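Local coordinates for protein glucose-6-phosphate 1-dehydrogenase (Mycobacterium avium, PDB 4LGV) that probably catalyses the oxidation of glucose 6-phosphate to 6-phosphogluconolactone, the first step of the pentose phosphate pathway, with a nicotinamide cofactor as electron acceptor, at residues A[226-231]-A[347-352]; A[336-341]-A[475-480]. All blocks are in the same frame, centred on the assembly; numbering follows the deposited sequence. Where two conformers were deposited one is given.

Contact 1. Residues A[226-231]-A[347-352]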
# COMPACT_ATOMS: atom_id res chain seq x y z
N HIS A 226 -1.42 -4.41 22.35
CA HIS A 226 -1.48 -4.70 23.80
C HIS A 226 -1.39 -6.21 24.00
O HIS A 226 -2.14 -6.97 23.39
CB HIS A 226 -2.77 -4.28 24.45
CG HIS A 226 -2.96 -2.81 24.54
ND1 HIS A 226 -4.08 -2.25 25.11
CD2 HIS A 226 -2.21 -1.78 24.09
CE1 HIS A 226 -3.99 -0.93 25.06
NE2 HIS A 226 -2.88 -0.62 24.42
N ILE A 227 -0.44 -6.62 24.83
CA ILE A 227 -0.29 -8.01 25.18
C ILE A 227 -0.65 -8.20 26.65
O ILE A 227 -0.11 -7.52 27.53
CB ILE A 227 1.15 -8.46 24.95
CG1 ILE A 227 1.40 -8.46 23.44
CG2 ILE A 227 1.35 -9.83 25.54
CD1 ILE A 227 2.82 -8.82 23.03
N THR A 228 -1.62 -9.05 26.91
CA THR A 228 -2.10 -9.29 28.27
C THR A 228 -1.90 -10.74 28.60
O THR A 228 -2.37 -11.62 27.88
CB THR A 228 -3.59 -8.97 28.40
OG1 THR A 228 -3.81 -7.57 28.19
CG2 THR A 228 -4.10 -9.35 29.79
N MET A 229 -1.19 -11.01 29.69
CA MET A 229 -1.13 -12.34 30.25
C MET A 229 -1.64 -12.32 31.69
O MET A 229 -0.96 -11.85 32.59
CB MET A 229 0.27 -12.90 30.26
CG MET A 229 0.24 -14.20 31.06
SD MET A 229 1.77 -15.04 30.98
CE MET A 229 1.28 -16.52 31.84
N ALA A 230 -2.82 -12.88 31.90
CA ALA A 230 -3.45 -12.89 33.22
C ALA A 230 -3.63 -14.30 33.75
O ALA A 230 -4.04 -15.22 33.01
CB ALA A 230 -4.78 -12.18 33.15
N GLU A 231 -3.28 -14.49 35.01
CA GLU A 231 -3.60 -15.75 35.70
C GLU A 231 -4.47 -15.40 36.93
O GLU A 231 -4.17 -14.47 37.64
CB GLU A 231 -2.31 -16.47 36.11
CG GLU A 231 -1.49 -16.95 34.92
CD GLU A 231 -0.14 -17.54 35.30
OE1 GLU A 231 0.60 -16.91 36.06
OE2 GLU A 231 0.16 -18.65 34.86
N VAL A 347 -6.13 -15.75 31.00
CA VAL A 347 -6.16 -15.47 29.55
C VAL A 347 -4.90 -14.80 29.13
O VAL A 347 -4.35 -13.98 29.85
CB VAL A 347 -7.39 -14.59 29.17
CG1 VAL A 347 -7.37 -13.26 29.91
CG2 VAL A 347 -7.49 -14.39 27.69
N THR A 348 -4.42 -15.19 27.95
CA THR A 348 -3.29 -14.54 27.29
C THR A 348 -3.76 -14.08 25.94
O THR A 348 -4.26 -14.88 25.13
CB THR A 348 -2.10 -15.48 27.11
OG1 THR A 348 -1.67 -15.91 28.41
CG2 THR A 348 -0.95 -14.79 26.45
N GLU A 349 -3.60 -12.79 25.69
CA GLU A 349 -4.18 -12.14 24.53
C GLU A 349 -3.17 -11.17 23.89
O GLU A 349 -2.37 -10.55 24.57
CB GLU A 349 -5.41 -11.34 25.01
CG GLU A 349 -5.96 -10.30 24.07
CD GLU A 349 -7.11 -9.50 24.64
OE1 GLU A 349 -6.89 -8.33 25.10
OE2 GLU A 349 -8.23 -10.03 24.60
N VAL A 350 -3.20 -11.12 22.57
CA VAL A 350 -2.48 -10.12 21.81
C VAL A 350 -3.56 -9.32 21.08
O VAL A 350 -4.29 -9.86 20.27
CB VAL A 350 -1.52 -10.75 20.80
CG1 VAL A 350 -0.77 -9.66 20.01
CG2 VAL A 350 -0.51 -11.63 21.49
N ARG A 351 -3.67 -8.04 21.40
CA ARG A 351 -4.75 -7.22 20.86
C ARG A 351 -4.13 -6.16 20.00
O ARG A 351 -3.36 -5.35 20.46
CB ARG A 351 -5.56 -6.57 21.99
CG ARG A 351 -6.72 -5.69 21.52
CD ARG A 351 -7.56 -5.27 22.69
NE ARG A 351 -8.26 -6.41 23.26
CZ ARG A 351 -9.51 -6.74 23.00
NH1 ARG A 351 -10.22 -6.02 22.17
NH2 ARG A 351 -10.02 -7.83 23.56
N MET A 352 -4.47 -6.16 18.71
CA MET A 352 -3.89 -5.21 17.78
C MET A 352 -4.95 -4.19 17.36
O MET A 352 -5.99 -4.58 16.83
CB MET A 352 -3.34 -5.96 16.60
CG MET A 352 -2.33 -7.02 17.00
SD MET A 352 -1.94 -8.01 15.57
CE MET A 352 -0.54 -7.03 15.12
O HOH W 1 -4.30 -7.32 25.48
O HOH W 2 -2.89 -16.77 30.73

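Contact 2. Residues A[336-341]-A[475-480]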
# COMPACT_ATOMS: atom_id res chain seq x y z
N PHE A 336 2.39 -2.39 24.35
CA PHE A 336 2.21 -2.44 25.77
C PHE A 336 1.98 -3.89 26.19
O PHE A 336 1.25 -4.64 25.56
CB PHE A 336 1.01 -1.56 26.21
CG PHE A 336 1.23 -0.08 26.00
CD1 PHE A 336 1.96 0.65 26.89
CD2 PHE A 336 0.70 0.54 24.92
CE1 PHE A 336 2.20 2.01 26.70
CE2 PHE A 336 0.90 1.90 24.72
CZ PHE A 336 1.64 2.64 25.62
N LEU A 337 2.58 -4.24 27.32
CA LEU A 337 2.52 -5.57 27.83
C LEU A 337 2.19 -5.56 29.32
O LEU A 337 2.72 -4.73 30.05
CB LEU A 337 3.85 -6.20 27.58
CG LEU A 337 4.00 -7.64 27.97
CD1 LEU A 337 5.08 -8.23 27.07
CD2 LEU A 337 4.35 -7.75 29.45
N ARG A 338 1.27 -6.44 29.74
CA ARG A 338 0.96 -6.62 31.14
C ARG A 338 0.81 -8.08 31.44
O ARG A 338 0.25 -8.86 30.64
CB ARG A 338 -0.29 -5.86 31.55
CG ARG A 338 -1.56 -6.34 30.90
CD ARG A 338 -2.76 -5.53 31.36
NE ARG A 338 -3.94 -5.89 30.57
CZ ARG A 338 -5.17 -5.49 30.82
NH1 ARG A 338 -5.41 -4.70 31.85
NH2 ARG A 338 -6.18 -5.89 30.05
N ALA A 339 1.41 -8.48 32.55
CA ALA A 339 1.37 -9.87 33.01
C ALA A 339 1.29 -9.90 34.53
O ALA A 339 1.96 -9.12 35.20
CB ALA A 339 2.59 -10.60 32.54
N GLY A 340 0.48 -10.79 35.09
CA GLY A 340 0.42 -10.88 36.52
C GLY A 340 -0.39 -11.99 37.14
O GLY A 340 -1.29 -12.54 36.52
N LYS A 341 -0.04 -12.29 38.39
CA LYS A 341 -0.74 -13.26 39.23
C LYS A 341 -1.94 -12.62 39.92
O LYS A 341 -1.98 -11.41 40.15
CB LYS A 341 0.20 -13.78 40.33
CG LYS A 341 1.44 -14.45 39.79
CD LYS A 341 1.13 -15.83 39.19
CE LYS A 341 2.41 -16.53 38.81
NZ LYS A 341 2.15 -17.82 38.15
N HIS A 475 -4.38 3.94 23.71
CA HIS A 475 -5.64 3.18 23.86
C HIS A 475 -5.73 2.61 25.24
O HIS A 475 -4.77 2.05 25.73
CB HIS A 475 -5.70 2.07 22.84
CG HIS A 475 -5.93 2.57 21.46
ND1 HIS A 475 -7.18 2.90 20.99
CD2 HIS A 475 -5.06 2.85 20.46
CE1 HIS A 475 -7.07 3.33 19.75
NE2 HIS A 475 -5.79 3.31 19.40
N ALA A 476 -6.89 2.76 25.86
CA ALA A 476 -7.15 2.15 27.15
C ALA A 476 -7.00 0.63 27.10
O ALA A 476 -7.28 0.00 26.08
CB ALA A 476 -8.53 2.53 27.64
N TRP A 477 -6.52 0.03 28.18
CA TRP A 477 -6.56 -1.41 28.32
C TRP A 477 -8.02 -1.85 28.18
O TRP A 477 -8.89 -1.32 28.85
CB TRP A 477 -6.07 -1.83 29.68
CG TRP A 477 -4.59 -1.59 29.94
CD1 TRP A 477 -4.08 -0.65 30.76
CD2 TRP A 477 -3.48 -2.32 29.45
NE1 TRP A 477 -2.72 -0.72 30.79
CE2 TRP A 477 -2.32 -1.73 29.97
CE3 TRP A 477 -3.35 -3.37 28.57
CZ2 TRP A 477 -1.06 -2.19 29.69
CZ3 TRP A 477 -2.08 -3.83 28.30
CH2 TRP A 477 -0.96 -3.25 28.88
N GLN A 478 -8.28 -2.80 27.29
CA GLN A 478 -9.63 -3.29 27.02
C GLN A 478 -9.88 -4.56 27.85
O GLN A 478 -8.93 -5.23 28.31
CB GLN A 478 -9.80 -3.69 25.55
CG GLN A 478 -9.44 -2.63 24.54
CD GLN A 478 -10.42 -1.48 24.52
OE1 GLN A 478 -11.59 -1.69 24.33
NE2 GLN A 478 -9.94 -0.25 24.76
N GLN A 479 -11.15 -4.88 28.05
CA GLN A 479 -11.53 -6.17 28.65
C GLN A 479 -11.10 -7.27 27.71
O GLN A 479 -11.43 -7.24 26.52
CB GLN A 479 -13.03 -6.32 28.96
CG GLN A 479 -13.40 -6.39 30.47
CD GLN A 479 -13.16 -7.75 31.19
OE1 GLN A 479 -13.15 -8.85 30.58
NE2 GLN A 479 -12.97 -7.66 32.50
N PRO A 480 -10.39 -8.27 28.22
CA PRO A 480 -9.92 -9.32 27.35
C PRO A 480 -11.02 -10.18 26.84
O PRO A 480 -12.04 -10.35 27.50
CB PRO A 480 -9.00 -10.16 28.24
CG PRO A 480 -8.62 -9.27 29.33
CD PRO A 480 -9.85 -8.45 29.58
O HOH W 3 -6.84 -6.91 27.28

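Contact 1. Residues A[226-231]-A[347-352]
T228 and E349 face each other at the middle of an antiparallel ladder between strands 226-230 and 347-352. Their backbones exchange two hydrogen bonds, T228 N to E349 O at 2.9 Å and E349 N to T228 O. H226 with R351 and A230 with V347 are paired in the same way. I227 with V350 and M229 with T348 are the non-hydrogen-bonded pairs between them.

H226, T228, A230, V347, E349 and R351 share one face of the sheet. The side chain of E349 extends with CG anti to the backbone N (chi1 164°). R351 takes the same first torsion but bends at chi3 (-68°), which brings its guanidinium back to the carboxylate. It grips E349 side-on: NE meets OE1 at 3.0 Å, in the guanidinium plane but well above the carboxylate plane, and NH2 meets OE2. Q373 binds R351 NH1, and the backbone N of W481 binds E349 OE2. A water joins T228 OG1 to E349 OE1, 2.8 Å from each. T228 OG1 also takes a hydrogen bond from R338 NE.

The other face is largely apolar. I227 and V350 lie side by side, CG1 against CG2 at 4.2 Å. M229 runs fully extended, and its CG passes T348 OG1 at 3.7 Å. That hydroxyl sits beside its own backbone N (chi1 -61°) and reaches a second water, which donates to A230 O. Helix 246-264 packs over this face through L260, V259, V251 and L256.

The contact is buried, and its salt bridge lies within strand 347-354. Backbone bonds join the two strands directly, and water links the side chains of T228 and E349. The several partners of E349 and R351 probably help both keep their charge inside the protein.

Contact 2. Residues A[336-341]-A[475-480]
The indole of W477 and the guanidinium of R338 lie nearly flat on each other, their planes 15° apart. One face of the indole carries R338 CD, 3.6 Å from the centroid of the six-membered ring and 13° off its normal, a CH-pi contact. One face of the guanidinium carries the ring rim, with W477 CE3 at 3.3 Å from R338 NE. At the guanidinium edge, near its plane, is Q478 O. It takes a weak, bent hydrogen bond from R338 NH2 (3.3 Å). A water also bridges the two, accepting from NH2 at 3.0 Å and donating to Q478 O.

R338 leaves its strand with CG between the backbone N and the carbonyl carbon (chi1 65°), then runs straight from CG to NE. The whole aliphatic chain slides along the indole, in the direction opposite to that of W477. CB and CG meet the far end of the ring at CH2 and CZ3. F336 adds its CB to the same end, 3.7 Å from CH2, while its phenyl ring turns elsewhere. P480 CG approaches R338 NH2 obliquely, at 4.2 Å.

The indole has further partners. W477 NE1 is bound by the carbonyl of A467, and the ring of H226 also meets the indole.

The arginine lies over the tryptophan face through a CH-pi contact, its guanidinium nearly parallel to the ring and offset toward the rim. It joins the irregular segment after helix 466-470 to strand 335-340 of the large mixed beta sheet in the C-terminal domain of a glucose-6-phosphate dehydrogenase.

How the contacts relate
Contacts 1 and 2 lie about 6 Å apart, centre to centre, and both reach the same mixed sheet. Strand 222-230 has strand 347-354 as its antiparallel neighbour and strand 335-340 as its parallel one. I227 N and F336 O, 2.7 Å apart, mark a probable hydrogen bond between the contacts. Near the strand ends, E231 OE1 and K341 NZ form a salt bridge at 2.8 Å. The loop segment 475-480 reaches over to contact 1 as well: H475 O packs on H226 CE1 (3.2 Å), and P480 CA on E349 OE2 (3.3 Å). The segments alternate along the chain. The loop touches all three strands: H475 meets 222-230, W477 meets 335-340 and P480 meets 347-354.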